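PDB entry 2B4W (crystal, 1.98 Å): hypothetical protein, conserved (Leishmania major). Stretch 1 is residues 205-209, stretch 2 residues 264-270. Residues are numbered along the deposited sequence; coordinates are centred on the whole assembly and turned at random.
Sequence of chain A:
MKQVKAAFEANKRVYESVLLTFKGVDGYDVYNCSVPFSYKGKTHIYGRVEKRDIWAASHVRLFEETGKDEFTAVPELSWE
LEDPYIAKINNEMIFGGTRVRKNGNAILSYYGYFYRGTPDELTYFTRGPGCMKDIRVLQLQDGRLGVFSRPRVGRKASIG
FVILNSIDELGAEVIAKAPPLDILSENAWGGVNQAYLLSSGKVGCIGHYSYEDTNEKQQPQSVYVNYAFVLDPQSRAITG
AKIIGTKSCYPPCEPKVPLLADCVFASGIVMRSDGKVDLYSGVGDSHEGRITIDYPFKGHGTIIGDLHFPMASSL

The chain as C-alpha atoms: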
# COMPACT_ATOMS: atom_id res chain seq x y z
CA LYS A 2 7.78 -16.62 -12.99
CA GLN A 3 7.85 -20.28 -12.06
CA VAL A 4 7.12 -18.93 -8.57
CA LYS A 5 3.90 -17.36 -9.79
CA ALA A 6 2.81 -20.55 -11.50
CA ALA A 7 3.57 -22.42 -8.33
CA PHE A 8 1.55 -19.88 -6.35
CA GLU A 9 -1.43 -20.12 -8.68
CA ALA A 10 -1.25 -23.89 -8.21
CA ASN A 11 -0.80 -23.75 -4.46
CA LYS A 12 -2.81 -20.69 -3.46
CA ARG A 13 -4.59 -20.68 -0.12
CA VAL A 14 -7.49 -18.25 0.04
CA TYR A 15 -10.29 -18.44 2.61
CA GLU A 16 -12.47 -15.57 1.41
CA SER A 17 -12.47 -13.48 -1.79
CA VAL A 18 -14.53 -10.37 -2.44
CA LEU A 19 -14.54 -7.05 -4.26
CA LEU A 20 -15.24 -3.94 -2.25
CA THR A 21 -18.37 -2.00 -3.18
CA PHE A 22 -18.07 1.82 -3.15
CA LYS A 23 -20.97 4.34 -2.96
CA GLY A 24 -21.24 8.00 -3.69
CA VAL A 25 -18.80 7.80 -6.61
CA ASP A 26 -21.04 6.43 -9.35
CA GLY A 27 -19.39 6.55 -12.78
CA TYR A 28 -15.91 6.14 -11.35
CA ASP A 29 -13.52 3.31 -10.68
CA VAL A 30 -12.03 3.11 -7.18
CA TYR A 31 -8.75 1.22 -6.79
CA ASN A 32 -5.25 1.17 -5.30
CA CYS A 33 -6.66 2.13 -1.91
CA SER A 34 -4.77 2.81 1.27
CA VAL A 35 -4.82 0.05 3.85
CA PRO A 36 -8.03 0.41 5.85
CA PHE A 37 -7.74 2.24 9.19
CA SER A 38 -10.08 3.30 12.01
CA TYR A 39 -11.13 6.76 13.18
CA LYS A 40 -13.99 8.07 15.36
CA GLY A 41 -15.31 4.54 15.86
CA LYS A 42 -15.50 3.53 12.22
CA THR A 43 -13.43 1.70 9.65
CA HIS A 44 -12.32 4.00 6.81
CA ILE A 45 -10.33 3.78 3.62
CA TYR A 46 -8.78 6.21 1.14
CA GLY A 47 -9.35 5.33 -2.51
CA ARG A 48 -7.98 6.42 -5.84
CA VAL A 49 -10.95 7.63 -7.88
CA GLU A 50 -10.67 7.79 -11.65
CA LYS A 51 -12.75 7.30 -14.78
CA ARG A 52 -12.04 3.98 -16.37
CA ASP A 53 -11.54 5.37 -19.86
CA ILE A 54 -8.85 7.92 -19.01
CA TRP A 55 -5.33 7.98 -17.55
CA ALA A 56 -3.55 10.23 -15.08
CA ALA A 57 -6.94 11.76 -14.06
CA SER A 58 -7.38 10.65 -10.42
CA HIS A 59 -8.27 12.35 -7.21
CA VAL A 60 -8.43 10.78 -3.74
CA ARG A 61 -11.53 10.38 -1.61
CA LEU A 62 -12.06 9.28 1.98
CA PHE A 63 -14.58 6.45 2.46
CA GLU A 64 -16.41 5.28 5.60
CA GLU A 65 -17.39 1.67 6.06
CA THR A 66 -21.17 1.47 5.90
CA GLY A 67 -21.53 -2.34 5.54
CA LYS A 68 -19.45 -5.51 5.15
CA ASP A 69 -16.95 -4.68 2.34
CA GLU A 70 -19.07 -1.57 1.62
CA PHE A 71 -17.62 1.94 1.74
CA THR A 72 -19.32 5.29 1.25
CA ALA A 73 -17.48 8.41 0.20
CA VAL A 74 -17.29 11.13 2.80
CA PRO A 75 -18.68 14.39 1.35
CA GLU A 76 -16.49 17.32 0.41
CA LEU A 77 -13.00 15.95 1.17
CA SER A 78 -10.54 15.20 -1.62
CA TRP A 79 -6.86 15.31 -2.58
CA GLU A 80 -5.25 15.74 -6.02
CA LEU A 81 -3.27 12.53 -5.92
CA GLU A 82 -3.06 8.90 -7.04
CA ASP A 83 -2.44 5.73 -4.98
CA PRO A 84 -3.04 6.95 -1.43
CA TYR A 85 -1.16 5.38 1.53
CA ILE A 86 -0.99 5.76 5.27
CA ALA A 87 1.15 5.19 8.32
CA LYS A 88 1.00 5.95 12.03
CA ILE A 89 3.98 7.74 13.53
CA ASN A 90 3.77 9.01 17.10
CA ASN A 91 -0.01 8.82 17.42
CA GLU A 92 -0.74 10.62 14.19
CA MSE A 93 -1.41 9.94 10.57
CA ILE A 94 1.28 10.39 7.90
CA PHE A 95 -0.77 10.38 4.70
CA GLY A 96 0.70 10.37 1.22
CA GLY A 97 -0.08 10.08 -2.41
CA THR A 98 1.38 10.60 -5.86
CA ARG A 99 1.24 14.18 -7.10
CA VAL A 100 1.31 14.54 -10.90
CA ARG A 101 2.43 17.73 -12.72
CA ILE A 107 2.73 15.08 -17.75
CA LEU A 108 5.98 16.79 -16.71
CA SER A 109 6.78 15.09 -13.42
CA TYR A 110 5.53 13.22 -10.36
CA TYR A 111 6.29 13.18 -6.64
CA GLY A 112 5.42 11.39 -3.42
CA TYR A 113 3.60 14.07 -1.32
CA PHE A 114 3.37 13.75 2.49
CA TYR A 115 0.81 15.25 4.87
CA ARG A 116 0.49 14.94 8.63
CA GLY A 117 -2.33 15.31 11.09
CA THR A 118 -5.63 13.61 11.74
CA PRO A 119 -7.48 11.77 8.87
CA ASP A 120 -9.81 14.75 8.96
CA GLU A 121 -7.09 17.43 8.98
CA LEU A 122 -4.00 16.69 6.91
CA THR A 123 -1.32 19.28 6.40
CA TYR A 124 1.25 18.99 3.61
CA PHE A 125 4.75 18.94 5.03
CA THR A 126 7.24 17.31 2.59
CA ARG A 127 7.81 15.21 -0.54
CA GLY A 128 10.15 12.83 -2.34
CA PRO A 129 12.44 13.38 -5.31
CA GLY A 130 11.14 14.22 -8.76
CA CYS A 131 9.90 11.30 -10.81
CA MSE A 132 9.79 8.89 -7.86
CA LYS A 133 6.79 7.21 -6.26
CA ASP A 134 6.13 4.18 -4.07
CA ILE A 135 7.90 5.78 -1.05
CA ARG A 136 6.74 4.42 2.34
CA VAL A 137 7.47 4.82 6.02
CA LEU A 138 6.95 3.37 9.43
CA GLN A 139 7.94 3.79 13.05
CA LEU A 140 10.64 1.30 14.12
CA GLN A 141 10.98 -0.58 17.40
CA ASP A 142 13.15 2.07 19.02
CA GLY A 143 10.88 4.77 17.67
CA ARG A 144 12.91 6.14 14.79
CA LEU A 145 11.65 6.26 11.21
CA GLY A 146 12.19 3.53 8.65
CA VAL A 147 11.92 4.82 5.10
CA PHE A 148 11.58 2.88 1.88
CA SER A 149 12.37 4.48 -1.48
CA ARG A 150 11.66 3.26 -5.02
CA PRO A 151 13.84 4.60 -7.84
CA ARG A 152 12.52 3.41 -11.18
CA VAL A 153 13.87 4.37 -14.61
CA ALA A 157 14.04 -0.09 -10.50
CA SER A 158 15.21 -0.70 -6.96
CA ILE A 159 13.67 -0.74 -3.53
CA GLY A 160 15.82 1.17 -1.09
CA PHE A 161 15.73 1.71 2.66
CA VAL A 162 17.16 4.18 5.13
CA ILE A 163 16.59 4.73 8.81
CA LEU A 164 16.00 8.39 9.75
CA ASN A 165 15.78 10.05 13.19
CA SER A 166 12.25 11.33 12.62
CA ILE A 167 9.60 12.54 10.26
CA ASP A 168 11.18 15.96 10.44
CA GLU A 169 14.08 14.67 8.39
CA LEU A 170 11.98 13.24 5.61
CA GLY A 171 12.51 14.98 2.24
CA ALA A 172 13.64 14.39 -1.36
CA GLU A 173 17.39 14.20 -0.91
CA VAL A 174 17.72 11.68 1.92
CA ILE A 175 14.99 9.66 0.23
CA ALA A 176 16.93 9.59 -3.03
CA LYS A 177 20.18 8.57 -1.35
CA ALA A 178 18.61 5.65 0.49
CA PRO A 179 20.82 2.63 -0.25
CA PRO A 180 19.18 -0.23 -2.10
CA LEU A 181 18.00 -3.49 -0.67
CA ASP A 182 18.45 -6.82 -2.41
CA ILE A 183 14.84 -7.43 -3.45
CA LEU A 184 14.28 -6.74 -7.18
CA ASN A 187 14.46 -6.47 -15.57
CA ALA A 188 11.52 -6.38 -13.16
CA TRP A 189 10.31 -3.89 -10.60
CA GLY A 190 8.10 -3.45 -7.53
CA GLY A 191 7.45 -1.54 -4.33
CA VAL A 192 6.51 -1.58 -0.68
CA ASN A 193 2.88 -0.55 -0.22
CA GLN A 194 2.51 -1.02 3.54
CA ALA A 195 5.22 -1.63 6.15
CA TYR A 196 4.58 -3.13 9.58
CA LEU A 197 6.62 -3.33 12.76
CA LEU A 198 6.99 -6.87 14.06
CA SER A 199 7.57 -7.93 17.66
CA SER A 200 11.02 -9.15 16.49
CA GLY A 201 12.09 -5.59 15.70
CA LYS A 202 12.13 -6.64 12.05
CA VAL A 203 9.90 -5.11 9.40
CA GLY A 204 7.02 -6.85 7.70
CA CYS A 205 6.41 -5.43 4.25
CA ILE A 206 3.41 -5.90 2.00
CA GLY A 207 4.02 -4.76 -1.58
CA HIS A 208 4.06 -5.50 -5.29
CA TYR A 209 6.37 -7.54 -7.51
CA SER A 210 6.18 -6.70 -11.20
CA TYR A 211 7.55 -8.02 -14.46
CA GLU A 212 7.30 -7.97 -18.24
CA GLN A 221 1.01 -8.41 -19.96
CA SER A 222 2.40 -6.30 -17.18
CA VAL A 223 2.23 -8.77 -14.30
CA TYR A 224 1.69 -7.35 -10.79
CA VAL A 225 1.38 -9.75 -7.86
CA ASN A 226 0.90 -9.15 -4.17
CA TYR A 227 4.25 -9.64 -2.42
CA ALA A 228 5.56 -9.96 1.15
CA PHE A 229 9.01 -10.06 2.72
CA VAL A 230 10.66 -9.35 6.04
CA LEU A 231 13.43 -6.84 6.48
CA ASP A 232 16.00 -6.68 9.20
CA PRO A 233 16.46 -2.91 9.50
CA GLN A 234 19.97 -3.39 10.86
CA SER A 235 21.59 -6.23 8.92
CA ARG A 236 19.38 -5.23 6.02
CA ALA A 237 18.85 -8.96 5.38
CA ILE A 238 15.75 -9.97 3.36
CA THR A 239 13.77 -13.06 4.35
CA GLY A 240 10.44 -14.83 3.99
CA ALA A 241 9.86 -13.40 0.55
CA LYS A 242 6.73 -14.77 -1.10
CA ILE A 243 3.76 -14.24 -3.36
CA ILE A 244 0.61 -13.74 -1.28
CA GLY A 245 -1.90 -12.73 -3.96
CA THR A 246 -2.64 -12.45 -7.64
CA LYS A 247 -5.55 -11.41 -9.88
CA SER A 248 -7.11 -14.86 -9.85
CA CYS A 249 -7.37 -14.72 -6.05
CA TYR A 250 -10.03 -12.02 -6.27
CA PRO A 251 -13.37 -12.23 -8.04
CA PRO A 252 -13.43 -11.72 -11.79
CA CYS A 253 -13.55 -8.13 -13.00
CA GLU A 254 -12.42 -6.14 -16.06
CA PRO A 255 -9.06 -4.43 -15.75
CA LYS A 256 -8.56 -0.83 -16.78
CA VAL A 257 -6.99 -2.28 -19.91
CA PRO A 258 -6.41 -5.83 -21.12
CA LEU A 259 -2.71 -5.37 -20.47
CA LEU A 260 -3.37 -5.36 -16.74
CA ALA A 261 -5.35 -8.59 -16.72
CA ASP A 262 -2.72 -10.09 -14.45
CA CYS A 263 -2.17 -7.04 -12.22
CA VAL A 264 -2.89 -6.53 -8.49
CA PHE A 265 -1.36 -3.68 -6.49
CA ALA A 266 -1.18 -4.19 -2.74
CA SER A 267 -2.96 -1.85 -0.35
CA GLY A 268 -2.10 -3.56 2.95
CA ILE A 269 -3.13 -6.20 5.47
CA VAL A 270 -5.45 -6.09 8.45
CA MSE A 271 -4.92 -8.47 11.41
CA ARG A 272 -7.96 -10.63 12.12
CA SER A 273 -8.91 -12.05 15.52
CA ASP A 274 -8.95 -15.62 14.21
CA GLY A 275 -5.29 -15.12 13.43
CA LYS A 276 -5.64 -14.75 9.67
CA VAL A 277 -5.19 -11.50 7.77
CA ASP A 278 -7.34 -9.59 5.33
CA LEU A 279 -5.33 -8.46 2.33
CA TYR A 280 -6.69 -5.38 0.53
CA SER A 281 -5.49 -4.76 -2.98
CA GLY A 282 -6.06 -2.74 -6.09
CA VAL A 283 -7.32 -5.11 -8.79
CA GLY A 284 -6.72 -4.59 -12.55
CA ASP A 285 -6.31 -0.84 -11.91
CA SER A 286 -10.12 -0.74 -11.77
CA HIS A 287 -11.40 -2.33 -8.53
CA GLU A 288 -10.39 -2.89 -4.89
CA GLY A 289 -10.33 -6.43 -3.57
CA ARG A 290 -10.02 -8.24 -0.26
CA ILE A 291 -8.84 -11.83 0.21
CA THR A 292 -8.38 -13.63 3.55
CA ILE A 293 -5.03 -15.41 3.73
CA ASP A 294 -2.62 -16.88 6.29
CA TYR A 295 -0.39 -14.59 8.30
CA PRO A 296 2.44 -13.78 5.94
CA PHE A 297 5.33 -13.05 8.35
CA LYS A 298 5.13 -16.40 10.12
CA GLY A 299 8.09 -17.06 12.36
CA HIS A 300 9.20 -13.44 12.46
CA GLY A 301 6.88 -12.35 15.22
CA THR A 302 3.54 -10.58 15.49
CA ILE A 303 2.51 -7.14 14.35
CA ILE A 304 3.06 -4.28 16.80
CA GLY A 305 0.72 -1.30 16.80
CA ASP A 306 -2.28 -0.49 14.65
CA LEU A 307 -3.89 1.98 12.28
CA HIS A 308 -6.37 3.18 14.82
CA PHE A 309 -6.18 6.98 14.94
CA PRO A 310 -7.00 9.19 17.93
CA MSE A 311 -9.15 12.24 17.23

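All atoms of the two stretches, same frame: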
# COMPACT_ATOMS: atom_id res chain seq x y z
N CYS A 205 6.95 -6.21 5.35
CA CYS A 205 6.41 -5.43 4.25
C CYS A 205 5.43 -6.21 3.38
O CYS A 205 5.60 -7.39 3.03
CB CYS A 205 7.51 -4.86 3.35
SG CYS A 205 8.87 -4.07 4.22
N ILE A 206 4.37 -5.47 3.01
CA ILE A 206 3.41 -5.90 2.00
C ILE A 206 3.61 -5.04 0.77
O ILE A 206 3.59 -3.82 0.86
CB ILE A 206 1.97 -5.77 2.52
CG1 ILE A 206 1.72 -6.62 3.77
CG2 ILE A 206 0.94 -6.08 1.44
CD1 ILE A 206 1.91 -8.10 3.49
N GLY A 207 3.83 -5.63 -0.41
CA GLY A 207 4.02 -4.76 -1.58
C GLY A 207 3.67 -5.42 -2.89
O GLY A 207 2.83 -6.31 -2.94
N HIS A 208 4.33 -4.97 -3.96
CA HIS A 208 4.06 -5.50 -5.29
C HIS A 208 5.36 -5.95 -5.96
O HIS A 208 6.40 -5.31 -5.78
CB HIS A 208 3.34 -4.48 -6.16
CG HIS A 208 3.93 -3.18 -6.54
ND1 HIS A 208 3.97 -2.07 -5.71
CD2 HIS A 208 4.50 -2.77 -7.71
CE1 HIS A 208 4.55 -1.06 -6.35
NE2 HIS A 208 4.89 -1.46 -7.57
N TYR A 209 5.25 -7.05 -6.70
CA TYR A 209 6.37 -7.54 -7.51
C TYR A 209 5.84 -7.52 -8.95
O TYR A 209 4.71 -7.94 -9.20
CB TYR A 209 6.90 -8.90 -7.11
CG TYR A 209 8.32 -9.18 -7.57
CD1 TYR A 209 8.60 -9.62 -8.85
CD2 TYR A 209 9.39 -9.01 -6.71
CE1 TYR A 209 9.89 -9.87 -9.27
CE2 TYR A 209 10.69 -9.26 -7.10
CZ TYR A 209 10.95 -9.70 -8.39
OH TYR A 209 12.25 -9.95 -8.79
N VAL A 264 -2.31 -6.98 -9.75
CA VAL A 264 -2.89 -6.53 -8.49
C VAL A 264 -1.85 -5.70 -7.72
O VAL A 264 -0.68 -6.04 -7.68
CB VAL A 264 -3.36 -7.64 -7.53
CG1 VAL A 264 -4.68 -8.24 -7.99
CG2 VAL A 264 -2.25 -8.67 -7.38
N PHE A 265 -2.31 -4.61 -7.11
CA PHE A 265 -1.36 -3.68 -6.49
C PHE A 265 -1.75 -3.49 -5.03
O PHE A 265 -2.79 -2.86 -4.79
CB PHE A 265 -1.48 -2.40 -7.31
CG PHE A 265 -0.65 -1.22 -6.87
CD1 PHE A 265 -1.14 -0.36 -5.89
CD2 PHE A 265 0.59 -0.96 -7.43
CE1 PHE A 265 -0.40 0.73 -5.49
CE2 PHE A 265 1.34 0.13 -7.02
CZ PHE A 265 0.85 0.98 -6.05
N ALA A 266 -0.93 -4.04 -4.16
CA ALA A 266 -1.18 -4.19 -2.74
C ALA A 266 -1.57 -2.90 -2.04
O ALA A 266 -0.99 -1.83 -2.27
CB ALA A 266 0.06 -4.77 -2.05
N SER A 267 -2.56 -2.99 -1.18
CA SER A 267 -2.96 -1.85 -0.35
C SER A 267 -2.40 -2.01 1.07
O SER A 267 -1.69 -1.15 1.57
CB SER A 267 -4.48 -1.72 -0.32
OG SER A 267 -4.99 -1.55 -1.63
N GLY A 268 -2.71 -3.14 1.69
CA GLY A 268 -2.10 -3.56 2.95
C GLY A 268 -2.86 -4.71 3.59
O GLY A 268 -3.89 -5.19 3.09
N ILE A 269 -2.39 -5.17 4.75
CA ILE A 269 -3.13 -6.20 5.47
C ILE A 269 -3.75 -5.67 6.76
O ILE A 269 -3.30 -4.70 7.37
CB ILE A 269 -2.25 -7.40 5.86
CG1 ILE A 269 -1.10 -6.94 6.72
CG2 ILE A 269 -1.86 -8.21 4.63
CD1 ILE A 269 -0.19 -8.00 7.31
N VAL A 270 -4.81 -6.36 7.16
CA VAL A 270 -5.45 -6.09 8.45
C VAL A 270 -5.44 -7.38 9.28
O VAL A 270 -5.90 -8.41 8.80
CB VAL A 270 -6.88 -5.58 8.28
CG1 VAL A 270 -7.58 -5.42 9.62
CG2 VAL A 270 -6.93 -4.25 7.52

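Packing of strand 205-209 against strand 264-270 in the conserved hypothetical protein from Leishmania major. The two strands belong to one chain and run nearly antiparallel, with an angle of 168° between their N-to-C directions and a closest approach of 5.6 Å between their axes. In spite of this direction no hydrogen bond passes between them, so the contact is one of side chains and van der Waals packing, burying 311 Å² over both sides. The register follows the antiparallel course: Ile-206 CA lies 6.1 Å from Gly-268 CA, Gly-207 CA 5.4 Å from Ala-266 CA, and His-208 CA 5.8 Å from Phe-265 CA.

Ile-206 gives up the most surface, 79 Å². Its CA-to-CB bond points toward the second strand, and with chi1 and chi2 both in the m well the side chain reaches two apolar partners. Its CG2 sits 3.8 Å from Ala-266 CB, a methyl-to-methyl contact, and its CD1 sits 3.9 Å from Ile-269 CG2. Gly-268, between these two partners in sequence, adds a backbone contact: Ile-206 CG2 comes to 4.2 Å from Gly-268 CA. All four residues are buried, and the pairings keep hydrocarbon against hydrocarbon away from solvent.

His-208, covered over 61 Å², makes the aromatic contact. Its CA-to-CB bond also points toward the second strand, and chi1 is in the p well. Phe-265 starts sideways, but its t rotamer brings the end of the side chain nearer, so that Phe-265 CE2 lies over one face of the imidazole, 3.5 Å from His-208 CE1. The ring centroids are 4.7 Å apart and the planes meet at 38°, an oblique pairing that lets the rings touch through dispersion without lying flat on one another. His-208 ND1 is hydrogen-bonded elsewhere in the structure, so that nitrogen is satisfied while the ring packs against Phe-265.

Ala-266, with 53 Å² covered, ties the middle together. Its short side chain points toward the first strand and meets both a side chain and the backbone: besides Ile-206 CG2, Ala-266 CB lies 3.3 Å from Gly-207 O, a close carbon-to-oxygen van der Waals contact. This contact falls where the registered CA atoms come closest, and a CB on Gly-207 would point away from the second strand. Next along, Ser-267 points away, and its OG is hydrogen-bonded elsewhere in the structure; Tyr-209 likewise points away from the contact.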